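Local coordinates for protein tail assembly chaperone (Enterobacteria phage HK97, PDB 2OB9) that probably acts as a chaperone during assembly of the phage tail, at residues A13-V25 and G30-A42. Sequence-based numbering, arbitrary orientation.
Sequences AKMAGFRHKTVVV and GVKVVLREPSGEA
Over one face of the Phe18 ring lies the side chain of Arg36: CD sits 3.9 Å from the ring centroid as a CH-pi contact, and the guanidinium stacks on the ring, its plane turned 30° from it and its CZ off-centre, a cation-pi pair. At the ring's edge come Glu37 O, 3.2 Å from CD1, and the backbone of Ser39, whose CB also touches CE1 and CZ. Seen from the guanidinium, Phe18 CZ stands over its centre and Pro38 CA lies in plane at its edge. The His20 ring meets Val34 CG1 only obliquely. Arg36, extended from CG to NE, runs beside Phe18 in the same direction, which lays CD and then the guanidinium over the ring. Its NH1 donates to Glu37 O, which lies close to the guanidinium plane, and makes a salt bridge to Asp78, so the group is held flat against Phe18.

Just past the end of strand 31-36, Glu37 grips the backbone of Arg19. Its CG stands between the backbone N and the carbonyl carbon (chi1 69°), and the chain beyond is extended, carrying OE2 to Arg19 N at 2.8 Å, met on the anti side of the carboxylate; Glu37 N returns a bond to Arg19 O. The carboxylate's OE1 pairs with Arg107 of a second subunit, while Arg19 NE reaches Glu27 of that subunit, so this end of the contact also serves the interface. From here the chain leads into helix 40-49, with Ser39 at its N-cap.

In the strands, Lys21 with Leu35 and Val23 with Val33 are hydrogen-bonded pairs, each with bonds both ways. Val23 CG2 meets Leu35 CD1 at 3.8 Å on the face where helix 103-113 packs. On the other face Thr22 CG2 rests on Lys32 CB.

The whole is an antiparallel beta hairpin, 20-25 with 31-36, whose second strand also pairs with strand 80-81 in a three-stranded sheet.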
loop_
_atom_site.group_PDB
_atom_site.type_symbol
_atom_site.label_atom_id
_atom_site.label_comp_id
_atom_site.label_asym_id
_atom_site.label_seq_id
_atom_site.Cartn_x
_atom_site.Cartn_y
_atom_site.Cartn_z
ATOM N N ALA A 13 -15.092 31.146 29.494
ATOM C CA ALA A 13 -16.176 30.599 30.278
ATOM C C ALA A 13 -16.065 29.070 30.358
ATOM O O ALA A 13 -15.411 28.423 29.512
ATOM C CB ALA A 13 -17.540 31.019 29.697
ATOM N N LYS A 14 -16.678 28.518 31.404
ATOM C CA LYS A 14 -16.776 27.090 31.595
ATOM C C LYS A 14 -17.435 26.518 30.350
ATOM O O LYS A 14 -18.532 26.972 29.944
ATOM C CB LYS A 14 -17.630 26.748 32.835
ATOM C CG LYS A 14 -17.243 25.425 33.512
ATOM C CD LYS A 14 -18.378 24.753 34.330
ATOM C CE LYS A 14 -19.323 25.754 35.019
ATOM N NZ LYS A 14 -20.316 25.056 35.935
HETATM N N MSE A 15 -16.769 25.546 29.751
HETATM C CA MSE A 15 -17.269 24.940 28.507
HETATM C C MSE A 15 -17.304 25.850 27.283
HETATM O O MSE A 15 -18.011 25.556 26.330
HETATM C CB MSE A 15 -18.629 24.232 28.708
HETATM C CG MSE A 15 -18.505 22.892 29.398
HETATM SE SE MSE A 15 -19.717 21.546 28.665
HETATM C CE MSE A 15 -21.481 22.214 28.908
ATOM N N ALA A 16 -16.537 26.946 27.313
ATOM C CA ALA A 16 -16.239 27.759 26.117
ATOM C C ALA A 16 -15.618 26.912 24.980
ATOM O O ALA A 16 -15.702 27.275 23.790
ATOM C CB ALA A 16 -15.303 28.908 26.494
ATOM N N GLY A 17 -14.962 25.817 25.359
ATOM C CA GLY A 17 -14.250 24.985 24.425
ATOM C C GLY A 17 -15.137 24.031 23.661
ATOM O O GLY A 17 -14.688 23.461 22.709
ATOM N N PHE A 18 -16.408 23.904 24.032
ATOM C CA PHE A 18 -17.249 22.805 23.554
ATOM C C PHE A 18 -18.625 23.277 23.165
ATOM O O PHE A 18 -19.276 23.898 23.949
ATOM C CB PHE A 18 -17.421 21.739 24.669
ATOM C CG PHE A 18 -16.155 21.066 25.031
ATOM C CD1 PHE A 18 -15.781 19.905 24.396
ATOM C CD2 PHE A 18 -15.275 21.646 25.954
ATOM C CE1 PHE A 18 -14.582 19.303 24.687
ATOM C CE2 PHE A 18 -14.058 21.052 26.232
ATOM C CZ PHE A 18 -13.721 19.870 25.597
ATOM N N ARG A 19 -19.071 22.946 21.960
ATOM C CA ARG A 19 -20.514 22.870 21.686
ATOM C C ARG A 19 -21.186 21.915 22.688
ATOM O O ARG A 19 -20.634 20.890 23.040
ATOM C CB ARG A 19 -20.753 22.348 20.273
ATOM C CG ARG A 19 -20.339 23.339 19.232
ATOM C CD ARG A 19 -20.633 22.807 17.868
ATOM N NE ARG A 19 -20.164 23.725 16.855
ATOM C CZ ARG A 19 -20.038 23.418 15.573
ATOM N NH1 ARG A 19 -20.381 22.208 15.142
ATOM N NH2 ARG A 19 -19.582 24.326 14.723
ATOM N N HIS A 20 -22.379 22.259 23.149
ATOM C CA HIS A 20 -23.008 21.493 24.214
ATOM C C HIS A 20 -24.480 21.842 24.291
ATOM O O HIS A 20 -24.888 22.864 23.764
ATOM C CB HIS A 20 -22.308 21.719 25.560
ATOM C CG HIS A 20 -22.324 23.147 26.037
ATOM N ND1 HIS A 20 -23.148 23.592 27.061
ATOM C CD2 HIS A 20 -21.590 24.219 25.652
ATOM C CE1 HIS A 20 -22.930 24.877 27.269
ATOM N NE2 HIS A 20 -22.001 25.286 26.423
ATOM N N LYS A 21 -25.272 20.980 24.929
ATOM C CA LYS A 21 -26.694 21.258 25.121
ATOM C C LYS A 21 -27.263 20.541 26.347
ATOM O O LYS A 21 -26.687 19.580 26.838
ATOM C CB LYS A 21 -27.516 20.911 23.854
ATOM C CG LYS A 21 -27.251 19.512 23.275
ATOM C CD LYS A 21 -28.273 19.196 22.187
ATOM C CE LYS A 21 -28.282 17.713 21.888
ATOM N NZ LYS A 21 -27.560 17.334 20.631
ATOM N N THR A 22 -28.399 21.034 26.829
ATOM C CA THR A 22 -29.144 20.370 27.858
ATOM C C THR A 22 -30.171 19.459 27.232
ATOM O O THR A 22 -30.935 19.860 26.355
ATOM C CB THR A 22 -29.790 21.370 28.814
ATOM O OG1 THR A 22 -28.757 22.145 29.434
ATOM C CG2 THR A 22 -30.565 20.639 29.918
ATOM N N VAL A 23 -30.160 18.219 27.699
ATOM C CA VAL A 23 -31.030 17.151 27.258
ATOM C C VAL A 23 -31.752 16.572 28.504
ATOM O O VAL A 23 -31.126 16.303 29.523
ATOM C CB VAL A 23 -30.175 16.045 26.528
ATOM C CG1 VAL A 23 -30.930 14.739 26.364
ATOM C CG2 VAL A 23 -29.733 16.545 25.202
ATOM N N VAL A 24 -33.075 16.428 28.405
ATOM C CA VAL A 24 -33.855 15.642 29.356
ATOM C C VAL A 24 -33.752 14.169 28.967
ATOM O O VAL A 24 -33.858 13.821 27.775
ATOM C CB VAL A 24 -35.339 16.072 29.377
ATOM C CG1 VAL A 24 -36.187 15.076 30.191
ATOM C CG2 VAL A 24 -35.469 17.467 29.929
ATOM N N VAL A 25 -33.527 13.297 29.952
ATOM C CA VAL A 25 -33.519 11.871 29.669
ATOM C C VAL A 25 -34.657 11.102 30.359
ATOM O O VAL A 25 -34.540 10.696 31.509
ATOM C CB VAL A 25 -32.063 11.244 29.639
ATOM C CG1 VAL A 25 -31.016 12.082 30.391
ATOM C CG2 VAL A 25 -32.004 9.701 29.875
ATOM N N GLY A 30 -36.387 11.561 33.965
ATOM C CA GLY A 30 -36.606 12.941 33.543
ATOM C C GLY A 30 -35.416 13.830 33.845
ATOM O O GLY A 30 -35.459 15.011 33.582
ATOM N N VAL A 31 -34.328 13.257 34.360
ATOM C CA VAL A 31 -33.119 14.026 34.739
ATOM C C VAL A 31 -32.547 14.744 33.532
ATOM O O VAL A 31 -32.575 14.212 32.404
ATOM C CB VAL A 31 -32.023 13.098 35.428
ATOM C CG1 VAL A 31 -31.241 12.249 34.403
ATOM C CG2 VAL A 31 -31.068 13.885 36.307
ATOM N N LYS A 32 -32.056 15.952 33.752
ATOM C CA LYS A 32 -31.357 16.673 32.720
ATOM C C LYS A 32 -29.870 16.390 32.863
ATOM O O LYS A 32 -29.352 16.292 33.982
ATOM C CB LYS A 32 -31.570 18.187 32.810
ATOM C CG LYS A 32 -32.971 18.693 32.627
ATOM C CD LYS A 32 -33.031 20.186 33.058
ATOM C CE LYS A 32 -33.463 20.312 34.554
ATOM N NZ LYS A 32 -33.234 21.677 35.210
ATOM N N VAL A 33 -29.209 16.230 31.710
ATOM C CA VAL A 33 -27.766 16.089 31.602
ATOM C C VAL A 33 -27.336 17.134 30.586
ATOM O O VAL A 33 -28.174 17.741 29.917
ATOM C CB VAL A 33 -27.325 14.651 31.112
ATOM C CG1 VAL A 33 -27.866 13.583 32.045
ATOM C CG2 VAL A 33 -27.714 14.372 29.601
ATOM N N VAL A 34 -26.034 17.362 30.504
ATOM C CA VAL A 34 -25.454 18.208 29.494
ATOM C C VAL A 34 -24.599 17.312 28.608
ATOM O O VAL A 34 -23.798 16.522 29.081
ATOM C CB VAL A 34 -24.621 19.365 30.133
ATOM C CG1 VAL A 34 -23.730 20.034 29.092
ATOM C CG2 VAL A 34 -25.535 20.411 30.808
ATOM N N LEU A 35 -24.825 17.408 27.317
ATOM C CA LEU A 35 -24.042 16.707 26.323
ATOM C C LEU A 35 -23.119 17.713 25.637
ATOM O O LEU A 35 -23.565 18.761 25.166
ATOM C CB LEU A 35 -24.980 16.069 25.251
ATOM C CG LEU A 35 -25.942 14.949 25.689
ATOM C CD1 LEU A 35 -26.672 14.345 24.492
ATOM C CD2 LEU A 35 -25.236 13.838 26.520
ATOM N N ARG A 36 -21.837 17.372 25.586
ATOM C CA ARG A 36 -20.826 18.189 24.930
ATOM C C ARG A 36 -20.229 17.373 23.777
ATOM O O ARG A 36 -20.233 16.174 23.845
ATOM C CB ARG A 36 -19.752 18.634 25.957
ATOM C CG ARG A 36 -18.727 17.576 26.331
ATOM C CD ARG A 36 -17.646 18.308 27.052
ATOM N NE ARG A 36 -16.617 17.608 27.823
ATOM C CZ ARG A 36 -15.732 16.740 27.344
ATOM N NH1 ARG A 36 -15.839 16.286 26.087
ATOM N NH2 ARG A 36 -14.761 16.264 28.157
ATOM N N GLU A 37 -19.780 18.023 22.707
ATOM C CA GLU A 37 -18.980 17.361 21.692
ATOM C C GLU A 37 -17.713 16.759 22.354
ATOM O O GLU A 37 -17.296 17.232 23.392
ATOM C CB GLU A 37 -18.597 18.342 20.588
ATOM C CG GLU A 37 -17.608 19.401 21.028
ATOM C CD GLU A 37 -17.296 20.359 19.909
ATOM O OE1 GLU A 37 -16.860 19.873 18.845
ATOM O OE2 GLU A 37 -17.467 21.587 20.098
ATOM N N PRO A 38 -17.139 15.686 21.781
ATOM C CA PRO A 38 -15.927 15.142 22.389
ATOM C C PRO A 38 -14.719 16.040 22.257
ATOM O O PRO A 38 -14.597 16.811 21.285
ATOM C CB PRO A 38 -15.686 13.839 21.613
ATOM C CG PRO A 38 -17.012 13.538 20.982
ATOM C CD PRO A 38 -17.613 14.846 20.663
ATOM N N SER A 39 -13.836 15.914 23.238
ATOM C CA SER A 39 -12.615 16.640 23.248
ATOM C C SER A 39 -11.711 16.012 22.205
ATOM O O SER A 39 -11.997 14.920 21.703
ATOM C CB SER A 39 -12.001 16.632 24.669
ATOM O OG SER A 39 -11.122 15.548 24.864
ATOM N N GLY A 40 -10.644 16.711 21.820
ATOM C CA GLY A 40 -9.664 16.094 20.908
ATOM C C GLY A 40 -8.853 14.977 21.554
ATOM O O GLY A 40 -8.287 14.147 20.867
ATOM N N GLU A 41 -8.799 14.987 22.889
ATOM C CA GLU A 41 -8.189 13.929 23.724
ATOM C C GLU A 41 -9.070 12.670 23.792
ATOM O O GLU A 41 -8.617 11.609 24.240
ATOM C CB GLU A 41 -7.968 14.457 25.151
ATOM C CG GLU A 41 -6.632 15.185 25.357
ATOM C CD GLU A 41 -6.751 16.519 26.088
ATOM O OE1 GLU A 41 -7.893 17.013 26.315
ATOM O OE2 GLU A 41 -5.679 17.088 26.416
ATOM N N ALA A 42 -10.322 12.792 23.363
ATOM C CA ALA A 42 -11.228 11.648 23.303
ATOM C C ALA A 42 -11.370 11.138 21.877
ATOM O O ALA A 42 -11.319 9.940 21.639
ATOM C CB ALA A 42 -12.564 12.003 23.882
#